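Local coordinates for hypothetical membrane protein (Corynebacterium glutamicum, PDB 6JS9) that binds heme in this N-terminal domain of HtaA and probably hands it on within the corynebacterial heme uptake machinery, at residues 91-96 against 126-131; 20-25 against 45-50; 15-20 against 161-166. One frame throughout, in Å; residues are numbered along the deposited sequence.

Contact 1 (91-96 against 126-131)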
# COMPACT_ATOMS: atom_id res chain seq x y z
N ASP A 91 0.74 -3.86 -7.58
CA ASP A 91 -0.63 -3.75 -8.07
C ASP A 91 -1.52 -3.03 -7.05
O ASP A 91 -2.56 -3.53 -6.62
CB ASP A 91 -1.20 -5.12 -8.44
CG ASP A 91 -0.45 -5.76 -9.59
OD1 ASP A 91 -0.51 -5.23 -10.73
OD2 ASP A 91 0.22 -6.79 -9.35
N ILE A 92 -1.06 -1.86 -6.64
CA ILE A 92 -1.77 -1.05 -5.66
C ILE A 92 -3.01 -0.47 -6.32
O ILE A 92 -2.95 0.06 -7.44
CB ILE A 92 -0.83 0.04 -5.11
CG1 ILE A 92 0.29 -0.62 -4.29
CG2 ILE A 92 -1.59 1.09 -4.30
CD1 ILE A 92 1.68 -0.19 -4.70
N LYS A 93 -4.16 -0.59 -5.64
CA LYS A 93 -5.44 -0.07 -6.09
C LYS A 93 -6.12 0.66 -4.95
O LYS A 93 -5.98 0.29 -3.78
CB LYS A 93 -6.38 -1.20 -6.57
CG LYS A 93 -5.79 -2.07 -7.64
CD LYS A 93 -6.62 -3.30 -7.89
CE LYS A 93 -5.80 -4.29 -8.69
NZ LYS A 93 -6.61 -5.43 -9.24
N MET A 94 -6.88 1.69 -5.28
CA MET A 94 -7.72 2.35 -4.29
C MET A 94 -9.16 2.22 -4.75
O MET A 94 -9.51 2.62 -5.87
CB MET A 94 -7.31 3.81 -4.12
CG MET A 94 -7.72 4.38 -2.79
SD MET A 94 -6.75 5.83 -2.39
CE MET A 94 -7.60 6.35 -0.90
N VAL A 95 -10.00 1.62 -3.90
CA VAL A 95 -11.42 1.40 -4.18
C VAL A 95 -12.21 2.39 -3.32
O VAL A 95 -12.17 2.32 -2.09
CB VAL A 95 -11.84 -0.05 -3.88
CG1 VAL A 95 -13.30 -0.28 -4.33
CG2 VAL A 95 -10.91 -1.04 -4.57
N PHE A 96 -12.95 3.29 -3.98
CA PHE A 96 -13.63 4.38 -3.29
C PHE A 96 -15.11 4.07 -3.08
O PHE A 96 -15.78 3.52 -3.96
CB PHE A 96 -13.51 5.69 -4.08
CG PHE A 96 -12.10 6.15 -4.29
CD1 PHE A 96 -11.36 5.67 -5.37
CD2 PHE A 96 -11.52 7.09 -3.45
CE1 PHE A 96 -10.07 6.10 -5.59
CE2 PHE A 96 -10.23 7.52 -3.66
CZ PHE A 96 -9.51 7.03 -4.74
N SER A 126 -0.18 -13.58 -2.27
CA SER A 126 -1.48 -13.12 -1.79
C SER A 126 -1.95 -12.03 -2.75
O SER A 126 -1.52 -10.87 -2.65
CB SER A 126 -1.39 -12.61 -0.35
OG SER A 126 -0.88 -13.61 0.51
N ASP A 127 -2.81 -12.40 -3.69
CA ASP A 127 -3.35 -11.45 -4.64
C ASP A 127 -4.58 -10.77 -4.07
O ASP A 127 -5.35 -11.38 -3.32
CB ASP A 127 -3.72 -12.13 -5.96
CG ASP A 127 -2.50 -12.52 -6.79
OD1 ASP A 127 -1.41 -11.95 -6.58
OD2 ASP A 127 -2.66 -13.39 -7.67
N ASP A 128 -4.77 -9.49 -4.43
CA ASP A 128 -6.01 -8.75 -4.17
C ASP A 128 -6.35 -8.72 -2.68
O ASP A 128 -7.49 -8.94 -2.27
CB ASP A 128 -7.17 -9.33 -4.97
CG ASP A 128 -6.86 -9.42 -6.45
OD1 ASP A 128 -6.55 -8.37 -7.07
OD2 ASP A 128 -6.92 -10.56 -6.98
N ILE A 129 -5.35 -8.45 -1.86
CA ILE A 129 -5.53 -8.39 -0.41
C ILE A 129 -5.96 -6.98 -0.06
O ILE A 129 -5.29 -6.01 -0.44
CB ILE A 129 -4.24 -8.77 0.33
CG1 ILE A 129 -3.80 -10.19 -0.05
CG2 ILE A 129 -4.42 -8.67 1.84
CD1 ILE A 129 -4.80 -11.29 0.31
N VAL A 130 -7.05 -6.85 0.68
CA VAL A 130 -7.39 -5.53 1.23
C VAL A 130 -6.46 -5.28 2.42
O VAL A 130 -6.62 -5.87 3.49
CB VAL A 130 -8.86 -5.42 1.64
CG1 VAL A 130 -9.11 -4.05 2.24
CG2 VAL A 130 -9.78 -5.63 0.44
N LEU A 131 -5.49 -4.40 2.23
CA LEU A 131 -4.47 -4.15 3.24
C LEU A 131 -4.93 -3.16 4.30
O LEU A 131 -4.55 -3.28 5.47
CB LEU A 131 -3.20 -3.64 2.56
CG LEU A 131 -1.99 -3.37 3.44
CD1 LEU A 131 -1.63 -4.60 4.27
CD2 LEU A 131 -0.80 -2.92 2.58
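Lys93 and Asp128 meet at the surface of the antiparallel beta-sheet of this HtaA domain, reaching over strand 100-110, which runs between strand 82-97 and the pair 123-127 and 129-136. Along 91-96, Asp91 comes first, at a corner of the chain. Its OD2 lies 6.1 Å from OD1 of Asp127, with Asp106 close to both, and its OD1 has a long, weak ion pair with Arg52. Ile92 turns inward instead, onto Val105 of the intervening strand. Lys93, whose backbone is bonded to Val104, faces the other segment. With CG beside the backbone N and anti to the carbonyl carbon (chi1 -55°), the chain runs on extended and carries the ammonium group across the neighbouring strand. Glu67 is a second, long and weak ion-pair partner for that ammonium, so the lysine is shared between two acidic groups and probably tied firmly to neither. Met94 and Phe96 point to the buried side and pack on Leu149 of strand 146-155. The receiving carboxylate belongs to a G1 beta bulge: Asp128 and Ile129 both face Val105, and Asp128 takes left-handed backbone angles (phi 57°, psi 45°). Its backbone N is hydrogen-bonded to OD1 of Asp106, which probably helps hold the bulge. Its carboxylate swings toward the lysine, and the salt bridge is a long one, Lys93 NZ to Asp128 OD1 at 3.7 Å.

Contact 2 (20-25 against 45-50). With HEM (protoporphyrin IX containing Fe), chain C.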
# COMPACT_ATOMS: atom_id res chain seq x y z
N SER A 20 6.76 3.49 11.28
CA SER A 20 7.50 2.62 12.20
C SER A 20 8.01 1.37 11.49
O SER A 20 9.07 0.84 11.86
CB SER A 20 6.63 2.22 13.39
OG SER A 20 5.63 1.29 13.00
N PHE A 21 7.28 0.88 10.49
CA PHE A 21 7.79 -0.25 9.72
C PHE A 21 8.99 0.16 8.87
O PHE A 21 10.00 -0.56 8.82
CB PHE A 21 6.69 -0.85 8.85
CG PHE A 21 7.11 -2.11 8.17
CD1 PHE A 21 7.38 -3.25 8.92
CD2 PHE A 21 7.25 -2.16 6.79
CE1 PHE A 21 7.76 -4.42 8.30
CE2 PHE A 21 7.63 -3.33 6.17
CZ PHE A 21 7.89 -4.46 6.93
N ARG A 22 8.90 1.30 8.17
CA ARG A 22 10.04 1.77 7.39
C ARG A 22 11.26 1.96 8.28
O ARG A 22 12.39 1.66 7.87
CB ARG A 22 9.71 3.08 6.66
CG ARG A 22 8.51 2.99 5.71
CD ARG A 22 8.47 4.13 4.69
NE ARG A 22 8.56 5.46 5.28
CZ ARG A 22 7.56 6.08 5.90
NH1 ARG A 22 6.38 5.48 6.01
NH2 ARG A 22 7.74 7.29 6.41
N ASN A 23 11.06 2.49 9.50
CA ASN A 23 12.16 2.67 10.43
C ASN A 23 12.69 1.33 10.91
O ASN A 23 13.90 1.12 10.99
CB ASN A 23 11.71 3.51 11.62
CG ASN A 23 11.56 4.99 11.29
OD1 ASN A 23 12.08 5.49 10.29
ND2 ASN A 23 10.87 5.71 12.16
N TYR A 24 11.77 0.42 11.27
CA TYR A 24 12.14 -0.93 11.64
C TYR A 24 13.05 -1.56 10.58
O TYR A 24 14.11 -2.11 10.91
CB TYR A 24 10.86 -1.75 11.85
CG TYR A 24 11.05 -3.24 11.82
CD1 TYR A 24 11.73 -3.90 12.86
CD2 TYR A 24 10.56 -4.00 10.77
CE1 TYR A 24 11.90 -5.26 12.82
CE2 TYR A 24 10.73 -5.36 10.73
CZ TYR A 24 11.40 -5.99 11.76
OH TYR A 24 11.58 -7.35 11.72
N ILE A 25 12.69 -1.41 9.30
CA ILE A 25 13.45 -1.99 8.20
C ILE A 25 14.80 -1.29 8.03
O ILE A 25 15.84 -1.94 7.86
CB ILE A 25 12.64 -1.93 6.88
CG1 ILE A 25 11.49 -2.95 6.87
CG2 ILE A 25 13.56 -2.06 5.63
CD1 ILE A 25 11.91 -4.38 7.13
N GLY A 45 9.48 9.34 2.02
CA GLY A 45 8.96 8.22 2.77
C GLY A 45 7.47 8.03 2.62
O GLY A 45 6.94 6.96 2.99
N ASN A 46 6.78 9.02 2.09
CA ASN A 46 5.37 8.92 1.75
C ASN A 46 5.24 8.56 0.27
O ASN A 46 4.90 9.38 -0.59
CB ASN A 46 4.66 10.22 2.10
CG ASN A 46 4.96 10.67 3.52
OD1 ASN A 46 4.74 9.93 4.48
ND2 ASN A 46 5.50 11.88 3.65
N PHE A 47 5.56 7.29 0.01
CA PHE A 47 5.73 6.77 -1.34
C PHE A 47 4.61 7.22 -2.28
O PHE A 47 3.43 7.09 -1.96
CB PHE A 47 5.78 5.25 -1.29
CG PHE A 47 6.87 4.73 -0.39
CD1 PHE A 47 8.00 5.49 -0.12
CD2 PHE A 47 6.77 3.47 0.17
CE1 PHE A 47 9.00 5.02 0.71
CE2 PHE A 47 7.77 2.99 1.00
CZ PHE A 47 8.89 3.77 1.27
N ALA A 48 5.01 7.75 -3.44
CA ALA A 48 4.09 8.34 -4.41
C ALA A 48 3.85 7.38 -5.57
O ALA A 48 4.79 6.99 -6.26
CB ALA A 48 4.65 9.67 -4.92
N PHE A 49 2.58 7.01 -5.78
CA PHE A 49 2.16 6.13 -6.86
C PHE A 49 1.26 6.89 -7.83
O PHE A 49 0.26 7.49 -7.42
CB PHE A 49 1.42 4.91 -6.30
CG PHE A 49 2.17 4.19 -5.20
CD1 PHE A 49 3.09 3.18 -5.51
CD2 PHE A 49 1.97 4.52 -3.87
CE1 PHE A 49 3.80 2.50 -4.50
CE2 PHE A 49 2.68 3.84 -2.85
CZ PHE A 49 3.59 2.84 -3.18
N THR A 50 1.61 6.84 -9.16
CA THR A 50 0.83 7.55 -10.17
C THR A 50 -0.30 6.67 -10.70
O THR A 50 -0.16 5.44 -10.76
CB THR A 50 1.73 7.97 -11.33
OG1 THR A 50 2.26 6.80 -11.97
CG2 THR A 50 2.87 8.83 -10.83
CHA HEM C . 8.88 -6.01 14.71
CHB HEM C . 7.35 -8.17 10.63
CHC HEM C . 10.85 -11.54 10.97
CHD HEM C . 12.08 -9.65 15.28
C1A HEM C . 8.16 -6.28 13.56
C2A HEM C . 7.08 -5.48 13.00
C3A HEM C . 6.66 -6.06 11.88
C4A HEM C . 7.46 -7.26 11.67
CMA HEM C . 5.50 -5.53 10.98
CAA HEM C . 6.56 -4.19 13.63
CBA HEM C . 7.57 -3.06 13.38
CGA HEM C . 6.98 -1.78 13.89
O1A HEM C . 6.22 -1.12 13.12
O2A HEM C . 7.27 -1.43 15.06
C1B HEM C . 8.15 -9.26 10.38
C2B HEM C . 7.98 -10.18 9.27
C3B HEM C . 8.95 -11.12 9.35
C4B HEM C . 9.76 -10.81 10.52
CMB HEM C . 6.85 -10.01 8.21
CAB HEM C . 9.27 -12.34 8.43
CBB HEM C . 8.58 -12.67 7.33
C1C HEM C . 11.49 -11.34 12.18
C2C HEM C . 12.61 -12.11 12.70
C3C HEM C . 12.95 -11.59 13.89
C4C HEM C . 12.07 -10.46 14.16
CMC HEM C . 13.21 -13.31 11.94
CAC HEM C . 14.07 -12.04 14.87
CBC HEM C . 14.86 -13.09 14.67
C1D HEM C . 11.35 -8.49 15.50
C2D HEM C . 11.47 -7.59 16.64
C3D HEM C . 10.58 -6.58 16.48
C4D HEM C . 9.87 -6.82 15.24
CMD HEM C . 12.46 -7.74 17.82
CAD HEM C . 10.34 -5.36 17.41
CBD HEM C . 11.32 -4.29 16.91
CGD HEM C . 11.21 -3.00 17.69
O1D HEM C . 12.19 -2.21 17.63
O2D HEM C . 10.18 -2.75 18.38
NA HEM C . 8.36 -7.34 12.71
NB HEM C . 9.25 -9.69 11.12
NC HEM C . 11.21 -10.34 13.09
ND HEM C . 10.36 -7.97 14.68
FE HEM C . 10.00 -8.65 12.75
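A buried contact seats Arg22 of helix 19-26 against Gly45 and Phe47, in the loop that leads into strand 48-58. The guanidinium lies with one face over the Gly45 carbonyl: Gly45 O sits almost above the centre of the group, 3.1 Å from Arg22 CZ. An oxygen in that place is poorly angled for the N-H groups, so although Arg22 NE comes within 3.2 Å of Gly45 O, the attraction is probably electrostatic and not a hydrogen bond. A bend at chi3 (-53°) turns the guanidinium over that oxygen, while NH1 is held by a salt bridge to Asp174 and a hydrogen bond to Gly16 O. Further back along the chain, Arg22 CD comes obliquely to Phe47 CZ, 3.5 Å away, with guanidinium and ring planes 67° apart; any cation-pi attraction is long and weak at most. The same short helix makes one wall of the heme pocket. Tyr24 is the axial ligand, its OH 2.3 Å from the heme iron and also hydrogen-bonded to His77, while one face of its ring, tilted to the porphyrin, lies over the CHA side. One turn earlier, Ser20 OG gives a very short hydrogen bond of 2.5 Å to O1A of a heme propionate. Phe21 adds an apolar contact in the pocket, with its CD1 3.6 Å from the heme methyl CMA.

Contact 3 (15-20 against 161-166). With HEM (protoporphyrin IX containing Fe), chain C.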
# COMPACT_ATOMS: atom_id res chain seq x y z
N TRP A 15 1.74 7.41 0.16
CA TRP A 15 1.52 6.52 1.30
C TRP A 15 2.71 5.59 1.46
O TRP A 15 2.99 4.80 0.56
CB TRP A 15 0.25 5.69 1.10
CG TRP A 15 -0.20 4.90 2.30
CD1 TRP A 15 -0.55 5.40 3.52
CD2 TRP A 15 -0.42 3.48 2.38
NE1 TRP A 15 -0.94 4.38 4.36
CE2 TRP A 15 -0.89 3.20 3.67
CE3 TRP A 15 -0.27 2.43 1.47
CZ2 TRP A 15 -1.19 1.90 4.09
CZ3 TRP A 15 -0.58 1.14 1.88
CH2 TRP A 15 -1.03 0.89 3.18
N GLY A 16 3.38 5.66 2.61
CA GLY A 16 4.53 4.80 2.86
C GLY A 16 4.21 3.66 3.81
O GLY A 16 5.07 3.24 4.58
N PHE A 17 2.98 3.15 3.76
CA PHE A 17 2.49 2.06 4.60
C PHE A 17 2.46 2.46 6.08
O PHE A 17 1.38 2.75 6.62
CB PHE A 17 3.32 0.78 4.40
CG PHE A 17 2.90 -0.37 5.27
CD1 PHE A 17 1.61 -0.87 5.21
CD2 PHE A 17 3.81 -0.98 6.13
CE1 PHE A 17 1.20 -1.95 6.02
CE2 PHE A 17 3.42 -2.06 6.93
CZ PHE A 17 2.11 -2.55 6.86
N ARG A 18 3.62 2.49 6.73
CA ARG A 18 3.66 2.82 8.16
C ARG A 18 5.08 3.22 8.55
O ARG A 18 6.01 2.42 8.39
CB ARG A 18 3.19 1.64 9.01
CG ARG A 18 3.41 1.88 10.48
CD ARG A 18 2.37 1.21 11.33
NE ARG A 18 2.83 1.19 12.71
CZ ARG A 18 2.07 0.87 13.74
NH1 ARG A 18 0.80 0.55 13.56
NH2 ARG A 18 2.59 0.87 14.96
N GLN A 19 5.24 4.43 9.08
CA GLN A 19 6.59 4.94 9.31
C GLN A 19 7.39 4.03 10.24
O GLN A 19 8.59 3.82 10.02
CB GLN A 19 6.56 6.36 9.86
CG GLN A 19 7.93 7.01 9.85
CD GLN A 19 7.91 8.42 10.37
OE1 GLN A 19 7.08 8.77 11.21
NE2 GLN A 19 8.82 9.25 9.88
N SER A 20 6.76 3.49 11.28
CA SER A 20 7.50 2.62 12.20
C SER A 20 8.01 1.37 11.49
O SER A 20 9.07 0.84 11.86
CB SER A 20 6.63 2.22 13.39
OG SER A 20 5.63 1.29 13.00
N GLN A 161 -1.93 -10.23 9.44
CA GLN A 161 -1.40 -11.58 9.26
C GLN A 161 -0.28 -11.59 8.22
O GLN A 161 0.74 -12.26 8.40
CB GLN A 161 -2.54 -12.51 8.85
CG GLN A 161 -2.32 -13.96 9.16
CD GLN A 161 -1.35 -14.62 8.21
OE1 GLN A 161 -1.21 -14.20 7.06
NE2 GLN A 161 -0.66 -15.66 8.69
N ALA A 162 -0.46 -10.84 7.12
CA ALA A 162 0.56 -10.77 6.08
C ALA A 162 1.85 -10.15 6.58
O ALA A 162 2.92 -10.38 6.00
CB ALA A 162 0.03 -9.98 4.89
N PHE A 163 1.79 -9.34 7.63
CA PHE A 163 2.98 -8.72 8.19
C PHE A 163 3.37 -9.36 9.52
O PHE A 163 3.76 -8.68 10.46
CB PHE A 163 2.78 -7.21 8.31
CG PHE A 163 2.94 -6.49 7.00
CD1 PHE A 163 1.88 -6.39 6.10
CD2 PHE A 163 4.16 -5.92 6.66
CE1 PHE A 163 2.04 -5.73 4.88
CE2 PHE A 163 4.33 -5.26 5.45
CZ PHE A 163 3.26 -5.16 4.56
N GLY A 164 3.25 -10.69 9.60
CA GLY A 164 3.81 -11.46 10.69
C GLY A 164 3.03 -11.45 11.99
O GLY A 164 3.52 -12.00 12.99
N GLY A 165 1.85 -10.84 12.01
CA GLY A 165 1.07 -10.80 13.23
C GLY A 165 1.60 -9.87 14.29
O GLY A 165 1.17 -9.96 15.45
N PHE A 166 2.54 -8.99 13.95
CA PHE A 166 3.09 -8.04 14.92
C PHE A 166 2.13 -6.89 15.19
O PHE A 166 2.08 -6.39 16.32
CB PHE A 166 4.44 -7.51 14.42
CG PHE A 166 5.54 -8.55 14.39
CD1 PHE A 166 5.62 -9.47 13.35
CD2 PHE A 166 6.48 -8.62 15.41
CE1 PHE A 166 6.63 -10.43 13.32
CE2 PHE A 166 7.49 -9.58 15.39
CZ PHE A 166 7.56 -10.49 14.35
CHA HEM C . 8.88 -6.01 14.71
CHB HEM C . 7.35 -8.17 10.63
CHC HEM C . 10.85 -11.54 10.97
CHD HEM C . 12.08 -9.65 15.28
C1A HEM C . 8.16 -6.28 13.56
C2A HEM C . 7.08 -5.48 13.00
C3A HEM C . 6.66 -6.06 11.88
C4A HEM C . 7.46 -7.26 11.67
CMA HEM C . 5.50 -5.53 10.98
CAA HEM C . 6.56 -4.19 13.63
CBA HEM C . 7.57 -3.06 13.38
CGA HEM C . 6.98 -1.78 13.89
O1A HEM C . 6.22 -1.12 13.12
O2A HEM C . 7.27 -1.43 15.06
C1B HEM C . 8.15 -9.26 10.38
C2B HEM C . 7.98 -10.18 9.27
C3B HEM C . 8.95 -11.12 9.35
C4B HEM C . 9.76 -10.81 10.52
CMB HEM C . 6.85 -10.01 8.21
CAB HEM C . 9.27 -12.34 8.43
CBB HEM C . 8.58 -12.67 7.33
C1C HEM C . 11.49 -11.34 12.18
C2C HEM C . 12.61 -12.11 12.70
C3C HEM C . 12.95 -11.59 13.89
C4C HEM C . 12.07 -10.46 14.16
CMC HEM C . 13.21 -13.31 11.94
CAC HEM C . 14.07 -12.04 14.87
CBC HEM C . 14.86 -13.09 14.67
C1D HEM C . 11.35 -8.49 15.50
C2D HEM C . 11.47 -7.59 16.64
C3D HEM C . 10.58 -6.58 16.48
C4D HEM C . 9.87 -6.82 15.24
CMD HEM C . 12.46 -7.74 17.82
CAD HEM C . 10.34 -5.36 17.41
CBD HEM C . 11.32 -4.29 16.91
CGD HEM C . 11.21 -3.00 17.69
O1D HEM C . 12.19 -2.21 17.63
O2D HEM C . 10.18 -2.75 18.38
NA HEM C . 8.36 -7.34 12.71
NB HEM C . 9.25 -9.69 11.12
NC HEM C . 11.21 -10.34 13.09
ND HEM C . 10.36 -7.97 14.68
FE HEM C . 10.00 -8.65 12.75
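In the wall of the heme pocket, Phe163, itself a pocket residue, stacks on Phe17 in an offset pair that joins the approach to helix 19-26 with the end of helix 157-162. The two side chains come from opposite directions, and the outer end of the Phe17 ring lies over the Phe163 ring, Phe17 CZ above its centre. The centroids are 4.4 Å apart, the planes inclined at 22°, and the nearest atoms are Phe17 CE2 and Phe163 CE2 at 3.6 Å. Phe17 reaches its partner with CG opposite the backbone N (chi1 178°), while CH2 of the Trp15 indole meets the edge of the Phe17 ring, in its plane. Phe21 meets Phe163 edge to face, and Leu131 touches both stacked rings, so the pair belongs to a larger apolar cluster. At Phe163 the chain leaves the helix in a Schellman motif, Gly165 N bonded to Ala160 O and Gly164 N to Gln161 O, with Gly164 (positive phi) as C-prime residue. A type I' turn from Phe163 to Phe166, overlapping it, brings Phe166 to the heme. One face of that ring lies on the porphyrin, with Phe166 CD1 3.3 Å from C4A and Phe166 CZ 3.4 Å from the iron, on the side away from Tyr24. On the propionate side, Arg18 at the N-cap position points NE close to in line, and in its guanidinium plane, at Ser20 OG, 2.8 Å away. It probably orients the hydroxyl that bonds the propionate, and its charge, also paired with Glu171, probably favours the anionic group. What results is a heme site with a tyrosine ligand on one face and a phenylalanine packed flat over the other, between helix 19-26 and the turn that follows helix 157-162.

How the contacts relate
Contacts 2 and 3 share Ser20 and helix 19-26, with centres about 10 Å apart, and both touch the heme. Backbone and side chain also tie them together: Phe47 O lies 2.7 Å from Trp15 N, a probable hydrogen bond, and Phe47 CD2 packs 3.7 Å from Gly16 CA. Contact 1 sits away from the pocket, its centre about 17 Å from that of contact 2 and about 15 Å from that of contact 3, but its segments reach the same core. Of contact 1, Leu131 reaches the stacked rings beside the heme, its CD1 meeting Phe163 CE1 at 3.9 Å, while Ile92 CD1 packs 3.4 Å from Phe49 CE1.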